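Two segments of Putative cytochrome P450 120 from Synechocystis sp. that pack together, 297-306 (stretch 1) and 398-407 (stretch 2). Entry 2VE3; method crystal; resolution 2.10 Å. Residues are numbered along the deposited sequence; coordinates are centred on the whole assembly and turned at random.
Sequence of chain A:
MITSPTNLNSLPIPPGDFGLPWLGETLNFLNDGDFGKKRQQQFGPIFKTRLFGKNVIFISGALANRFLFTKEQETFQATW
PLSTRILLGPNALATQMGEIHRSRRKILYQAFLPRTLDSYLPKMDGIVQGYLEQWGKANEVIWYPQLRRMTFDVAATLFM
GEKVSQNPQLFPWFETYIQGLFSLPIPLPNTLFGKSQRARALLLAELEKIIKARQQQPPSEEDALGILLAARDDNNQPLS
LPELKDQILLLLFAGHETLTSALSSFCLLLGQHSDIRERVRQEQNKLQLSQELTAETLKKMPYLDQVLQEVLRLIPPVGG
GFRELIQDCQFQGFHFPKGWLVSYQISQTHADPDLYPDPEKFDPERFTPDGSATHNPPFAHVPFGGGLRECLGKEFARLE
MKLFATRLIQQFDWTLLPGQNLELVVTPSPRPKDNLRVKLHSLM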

ATOM      1  N   THR A 297      24.820   3.363  -1.079  1.00 36.15           N
ATOM      2  CA  THR A 297      25.064   2.042  -0.491  1.00 35.02           C
ATOM      3  C   THR A 297      23.886   1.073  -0.702  1.00 34.04           C
ATOM      4  O   THR A 297      24.081  -0.087  -1.094  1.00 33.77           O
ATOM      5  CB  THR A 297      25.416   2.164   1.006  1.00 35.40           C
ATOM      6  OG1 THR A 297      26.701   2.797   1.133  1.00 35.36           O
ATOM      7  CG2 THR A 297      25.456   0.791   1.689  1.00 35.16           C
ATOM      8  N   LEU A 298      22.674   1.556  -0.447  1.00 32.40           N
ATOM      9  CA  LEU A 298      21.446   0.788  -0.680  1.00 31.39           C
ATOM     10  C   LEU A 298      21.205   0.455  -2.158  1.00 30.69           C
ATOM     11  O   LEU A 298      20.444  -0.461  -2.479  1.00 30.09           O
ATOM     12  CB  LEU A 298      20.238   1.549  -0.129  1.00 31.09           C
ATOM     13  CG  LEU A 298      20.186   1.884   1.364  1.00 31.13           C
ATOM     14  CD1 LEU A 298      19.115   2.932   1.633  1.00 30.09           C
ATOM     15  CD2 LEU A 298      19.966   0.640   2.229  1.00 30.75           C
ATOM     16  N   LYS A 299      21.843   1.214  -3.054  1.00 30.30           N
ATOM     17  CA  LYS A 299      21.781   0.935  -4.498  1.00 29.59           C
ATOM     18  C   LYS A 299      22.756  -0.159  -4.931  1.00 29.09           C
ATOM     19  O   LYS A 299      22.822  -0.507  -6.110  1.00 29.05           O
ATOM     20  CB  LYS A 299      22.029   2.207  -5.312  1.00 29.50           C
ATOM     21  CG  LYS A 299      20.821   3.104  -5.445  1.00 29.24           C
ATOM     22  CD  LYS A 299      21.252   4.519  -5.759  1.00 29.63           C
ATOM     23  CE  LYS A 299      20.063   5.465  -5.903  1.00 31.55           C
ATOM     24  NZ  LYS A 299      19.326   5.635  -4.629  1.00 32.65           N
ATOM     25  N   LYS A 300      23.512  -0.688  -3.973  1.00 28.72           N
ATOM     26  CA  LYS A 300      24.423  -1.811  -4.206  1.00 28.33           C
ATOM     27  C   LYS A 300      23.864  -3.125  -3.634  1.00 27.38           C
ATOM     28  O   LYS A 300      24.612  -3.989  -3.157  1.00 27.39           O
ATOM     29  CB  LYS A 300      25.795  -1.517  -3.583  1.00 28.69           C
ATOM     30  CG  LYS A 300      26.572  -0.355  -4.204  1.00 30.29           C
ATOM     31  CD  LYS A 300      28.071  -0.554  -3.968  1.00 33.55           C
ATOM     32  CE  LYS A 300      28.908   0.644  -4.425  1.00 34.62           C
ATOM     33  NZ  LYS A 300      29.051   1.670  -3.340  1.00 34.95           N
ATOM     34  N   MET A 301      22.548  -3.287  -3.687  1.00 25.94           N
ATOM     35  CA  MET A 301      21.922  -4.469  -3.096  1.00 24.38           C
ATOM     36  C   MET A 301      20.991  -5.176  -4.077  1.00 23.51           C
ATOM     37  O   MET A 301      19.780  -5.211  -3.847  1.00 24.24           O
ATOM     38  CB  MET A 301      21.166  -4.085  -1.810  1.00 24.48           C
ATOM     39  CG  MET A 301      22.056  -3.647  -0.658  1.00 22.64           C
ATOM     40  SD  MET A 301      21.178  -2.715   0.631  1.00 23.80           S
ATOM     41  CE  MET A 301      22.568  -2.307   1.681  1.00 22.58           C
ATOM     42  N   PRO A 302      21.545  -5.732  -5.177  1.00 22.52           N
ATOM     43  CA  PRO A 302      20.753  -6.445  -6.186  1.00 22.05           C
ATOM     44  C   PRO A 302      20.002  -7.688  -5.673  1.00 21.79           C
ATOM     45  O   PRO A 302      18.887  -7.954  -6.132  1.00 21.22           O
ATOM     46  CB  PRO A 302      21.807  -6.871  -7.227  1.00 22.17           C
ATOM     47  CG  PRO A 302      23.099  -6.893  -6.480  1.00 21.73           C
ATOM     48  CD  PRO A 302      22.972  -5.704  -5.557  1.00 22.66           C
ATOM     49  N   TYR A 303      20.610  -8.463  -4.778  1.00 20.54           N
ATOM     50  CA  TYR A 303      19.919  -9.631  -4.252  1.00 20.78           C
ATOM     51  C   TYR A 303      18.768  -9.236  -3.312  1.00 20.88           C
ATOM     52  O   TYR A 303      17.705  -9.835  -3.369  1.00 20.97           O
ATOM     53  CB  TYR A 303      20.875 -10.596  -3.544  1.00 20.73           C
ATOM     54  CG  TYR A 303      20.146 -11.806  -3.024  1.00 20.64           C
ATOM     55  CD1 TYR A 303      19.674 -12.778  -3.898  1.00 17.62           C
ATOM     56  CD2 TYR A 303      19.883 -11.954  -1.652  1.00 19.55           C
ATOM     57  CE1 TYR A 303      18.991 -13.878  -3.434  1.00 18.80           C
ATOM     58  CE2 TYR A 303      19.178 -13.050  -1.177  1.00 19.83           C
ATOM     59  CZ  TYR A 303      18.747 -14.004  -2.071  1.00 19.72           C
ATOM     60  OH  TYR A 303      18.070 -15.090  -1.614  1.00 21.36           O
ATOM     61  N   LEU A 304      18.986  -8.236  -2.453  1.00 20.83           N
ATOM     62  CA  LEU A 304      17.919  -7.729  -1.583  1.00 20.25           C
ATOM     63  C   LEU A 304      16.773  -7.193  -2.442  1.00 19.99           C
ATOM     64  O   LEU A 304      15.599  -7.452  -2.152  1.00 18.93           O
ATOM     65  CB  LEU A 304      18.435  -6.659  -0.610  1.00 20.21           C
ATOM     66  CG  LEU A 304      17.413  -5.974   0.305  1.00 19.94           C
ATOM     67  CD1 LEU A 304      16.675  -6.984   1.200  1.00 18.74           C
ATOM     68  CD2 LEU A 304      18.043  -4.897   1.162  1.00 20.58           C
ATOM     69  N   ASP A 305      17.124  -6.472  -3.511  1.00 19.75           N
ATOM     70  CA  ASP A 305      16.151  -6.070  -4.523  1.00 19.72           C
ATOM     71  C   ASP A 305      15.208  -7.209  -4.928  1.00 19.82           C
ATOM     72  O   ASP A 305      13.990  -7.009  -4.978  1.00 19.59           O
ATOM     73  CB  ASP A 305      16.846  -5.530  -5.774  1.00 20.14           C
ATOM     74  CG  ASP A 305      17.301  -4.090  -5.634  1.00 21.00           C
ATOM     75  OD1 ASP A 305      17.052  -3.436  -4.595  1.00 22.59           O
ATOM     76  OD2 ASP A 305      17.934  -3.609  -6.592  1.00 24.28           O
ATOM     77  N   GLN A 306      15.779  -8.383  -5.242  1.00 19.29           N
ATOM     78  CA  GLN A 306      14.994  -9.579  -5.607  1.00 19.25           C
ATOM     79  C   GLN A 306      14.050 -10.080  -4.503  1.00 18.19           C
ATOM     80  O   GLN A 306      12.910 -10.450  -4.768  1.00 17.44           O
ATOM     81  CB  GLN A 306      15.922 -10.726  -5.969  1.00 19.63           C
ATOM     82  CG  GLN A 306      16.601 -10.596  -7.328  1.00 21.53           C
ATOM     83  CD  GLN A 306      17.424 -11.831  -7.650  1.00 24.12           C
ATOM     84  OE1 GLN A 306      16.976 -12.974  -7.455  1.00 23.33           O
ATOM     85  NE2 GLN A 306      18.640 -11.608  -8.135  1.00 25.74           N
ATOM     86  N   ARG A 398      10.001   1.567  -1.472  1.00 19.10           N
ATOM     87  CA  ARG A 398      11.168   0.700  -1.717  1.00 19.32           C
ATOM     88  C   ARG A 398      12.355   1.131  -0.894  1.00 19.86           C
ATOM     89  O   ARG A 398      13.088   0.278  -0.380  1.00 20.07           O
ATOM     90  CB  ARG A 398      11.561   0.644  -3.200  1.00 19.31           C
ATOM     91  CG  ARG A 398      10.729  -0.323  -4.006  1.00 18.10           C
ATOM     92  CD  ARG A 398      10.951  -0.151  -5.504  1.00 18.71           C
ATOM     93  NE  ARG A 398      10.318  -1.242  -6.231  1.00 20.47           N
ATOM     94  CZ  ARG A 398       9.764  -1.144  -7.432  1.00 22.35           C
ATOM     95  NH1 ARG A 398       9.741   0.021  -8.076  1.00 23.79           N
ATOM     96  NH2 ARG A 398       9.217  -2.219  -7.989  1.00 23.37           N
ATOM     97  N   LEU A 399      12.538   2.457  -0.784  1.00 20.17           N
ATOM     98  CA  LEU A 399      13.522   3.043   0.118  1.00 20.09           C
ATOM     99  C   LEU A 399      13.372   2.538   1.556  1.00 19.90           C
ATOM    100  O   LEU A 399      14.336   2.030   2.132  1.00 19.74           O
ATOM    101  CB  LEU A 399      13.426   4.577   0.121  1.00 20.51           C
ATOM    102  CG  LEU A 399      14.425   5.292   1.034  1.00 21.32           C
ATOM    103  CD1 LEU A 399      15.818   5.216   0.441  1.00 24.12           C
ATOM    104  CD2 LEU A 399      14.023   6.743   1.237  1.00 23.60           C
ATOM    105  N   GLU A 400      12.169   2.672   2.120  1.00 19.26           N
ATOM    106  CA  GLU A 400      11.940   2.298   3.516  1.00 19.73           C
ATOM    107  C   GLU A 400      12.070   0.788   3.738  1.00 19.31           C
ATOM    108  O   GLU A 400      12.577   0.359   4.763  1.00 19.75           O
ATOM    109  CB  GLU A 400      10.578   2.802   4.022  1.00 19.58           C
ATOM    110  CG  GLU A 400      10.421   2.683   5.540  1.00 20.54           C
ATOM    111  CD  GLU A 400       9.148   3.288   6.106  1.00 20.91           C
ATOM    112  OE1 GLU A 400       8.584   4.246   5.515  1.00 24.90           O
ATOM    113  OE2 GLU A 400       8.725   2.813   7.185  1.00 22.95           O
ATOM    114  N   MET A 401      11.613  -0.004   2.776  1.00 19.82           N
ATOM    115  CA  MET A 401      11.752  -1.456   2.834  1.00 19.91           C
ATOM    116  C   MET A 401      13.232  -1.855   2.814  1.00 20.67           C
ATOM    117  O   MET A 401      13.670  -2.711   3.587  1.00 20.91           O
ATOM    118  CB  MET A 401      11.006  -2.098   1.665  1.00 19.72           C
ATOM    119  CG  MET A 401       9.488  -2.090   1.797  1.00 18.85           C
ATOM    120  SD  MET A 401       8.656  -2.988   0.472  1.00 20.64           S
ATOM    121  CE  MET A 401       8.616  -1.747  -0.824  1.00 22.04           C
ATOM    122  N   LYS A 402      14.007  -1.218   1.937  1.00 21.26           N
ATOM    123  CA  LYS A 402      15.421  -1.570   1.777  1.00 21.35           C
ATOM    124  C   LYS A 402      16.235  -1.174   2.997  1.00 21.24           C
ATOM    125  O   LYS A 402      16.963  -1.985   3.530  1.00 21.43           O
ATOM    126  CB  LYS A 402      16.003  -0.946   0.514  1.00 21.34           C
ATOM    127  CG  LYS A 402      16.874  -1.896  -0.270  1.00 22.86           C
ATOM    128  CD  LYS A 402      17.767  -1.185  -1.268  1.00 23.33           C
ATOM    129  CE  LYS A 402      17.078  -0.953  -2.591  1.00 24.59           C
ATOM    130  NZ  LYS A 402      18.060  -1.018  -3.727  1.00 23.06           N
ATOM    131  N   LEU A 403      16.093   0.065   3.455  1.00 21.78           N
ATOM    132  CA  LEU A 403      16.756   0.502   4.696  1.00 21.79           C
ATOM    133  C   LEU A 403      16.421  -0.389   5.889  1.00 21.45           C
ATOM    134  O   LEU A 403      17.325  -0.821   6.593  1.00 21.58           O
ATOM    135  CB  LEU A 403      16.437   1.971   5.008  1.00 21.82           C
ATOM    136  CG  LEU A 403      17.128   2.776   6.124  1.00 22.20           C
ATOM    137  CD1 LEU A 403      18.616   2.495   6.296  1.00 22.70           C
ATOM    138  CD2 LEU A 403      16.936   4.244   5.848  1.00 21.78           C
ATOM    139  N   PHE A 404      15.133  -0.663   6.105  1.00 21.32           N
ATOM    140  CA  PHE A 404      14.697  -1.489   7.241  1.00 21.66           C
ATOM    141  C   PHE A 404      15.256  -2.910   7.154  1.00 21.60           C
ATOM    142  O   PHE A 404      15.749  -3.454   8.134  1.00 21.91           O
ATOM    143  CB  PHE A 404      13.167  -1.562   7.319  1.00 21.33           C
ATOM    144  CG  PHE A 404      12.664  -2.454   8.410  1.00 20.66           C
ATOM    145  CD1 PHE A 404      12.471  -1.960   9.692  1.00 22.91           C
ATOM    146  CD2 PHE A 404      12.389  -3.791   8.163  1.00 20.38           C
ATOM    147  CE1 PHE A 404      12.000  -2.787  10.719  1.00 22.06           C
ATOM    148  CE2 PHE A 404      11.917  -4.629   9.176  1.00 21.09           C
ATOM    149  CZ  PHE A 404      11.718  -4.124  10.456  1.00 21.27           C
ATOM    150  N   ALA A 405      15.135  -3.502   5.972  1.00 21.49           N
ATOM    151  CA  ALA A 405      15.636  -4.831   5.707  1.00 21.83           C
ATOM    152  C   ALA A 405      17.125  -4.880   6.047  1.00 22.08           C
ATOM    153  O   ALA A 405      17.587  -5.834   6.691  1.00 22.21           O
ATOM    154  CB  ALA A 405      15.410  -5.185   4.248  1.00 20.89           C
ATOM    155  N   THR A 406      17.840  -3.831   5.643  1.00 21.74           N
ATOM    156  CA  THR A 406      19.282  -3.738   5.806  1.00 22.44           C
ATOM    157  C   THR A 406      19.682  -3.629   7.271  1.00 22.78           C
ATOM    158  O   THR A 406      20.474  -4.420   7.758  1.00 23.33           O
ATOM    159  CB  THR A 406      19.877  -2.567   4.957  1.00 22.48           C
ATOM    160  OG1 THR A 406      19.749  -2.870   3.563  1.00 20.45           O
ATOM    161  CG2 THR A 406      21.352  -2.336   5.281  1.00 22.92           C
ATOM    162  N   ARG A 407      19.123  -2.655   7.977  1.00 23.61           N
ATOM    163  CA  ARG A 407      19.439  -2.474   9.400  1.00 24.04           C
ATOM    164  C   ARG A 407      19.022  -3.634  10.293  1.00 24.58           C
ATOM    165  O   ARG A 407      19.695  -3.924  11.286  1.00 25.20           O
ATOM    166  CB  ARG A 407      18.850  -1.175   9.928  1.00 23.84           C
ATOM    167  CG  ARG A 407      19.502   0.061   9.368  1.00 22.85           C
ATOM    168  CD  ARG A 407      20.990   0.084   9.636  1.00 24.69           C
ATOM    169  NE  ARG A 407      21.501   1.443   9.532  1.00 25.98           N
ATOM    170  CZ  ARG A 407      22.786   1.780   9.475  1.00 26.89           C
ATOM    171  NH1 ARG A 407      23.728   0.843   9.488  1.00 26.71           N
ATOM    172  NH2 ARG A 407      23.119   3.069   9.382  1.00 25.70           N
TER

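What forms the apolar centre of the contact? Leu 298 points toward the helix of stretch 2 and fits as a knob into the hole formed by Leu 399, Lys 402, Leu 403 and Thr 406. Its CD1 lies 4.2 Å from CD1 of Leu 399 and 4.4 Å from CB of Leu 403, while its CD2 comes within 4.1 Å of CA of Leu 403. A branched apolar side chain suits this hole: CD1 reaches Leu 399, CD2 of Leu 298 lies 3.8 Å from OG1 of Thr 406, and both lie against Leu 403.

How does the packing extend beyond this knob? Leu 304, in the first turn of the helix that starts at Pro 302, also points toward stretch 2. Its CD1 meets CB of Ala 405 at 3.8 Å, and its CD2 lies 3.5 Å from CG of Lys 402. The small side chain of Ala 405 lets Leu 304 lie close to the helix.

Where does Thr 406 fit in so apolar a setting? Its OG1 donates a hydrogen bond to O of Lys 402, 2.9 Å away in the preceding turn, so the buried hydroxyl has its polar need met within its own helix. The same OG1 lies 3.3 Å from SD of Met 301, a close contact with the sulfur.

What closes the polar edge? Lys 402 crosses from the apolar region to the charged one: its CD packs 3.9 Å from CB of Leu 298, and its NZ donates hydrogen bonds to O of Leu 298 at 2.7 Å and to OD1 of Asp 305 at 2.8 Å, the latter part of a salt bridge. Chi1 near -137° and chi4 near -147° lie between the usual wells in this bridging conformation. The CA-to-CB bond of Asp 305 points sideways to stretch 2, but its carboxylate end comes nearer, bringing opposite charge to the ammonium group.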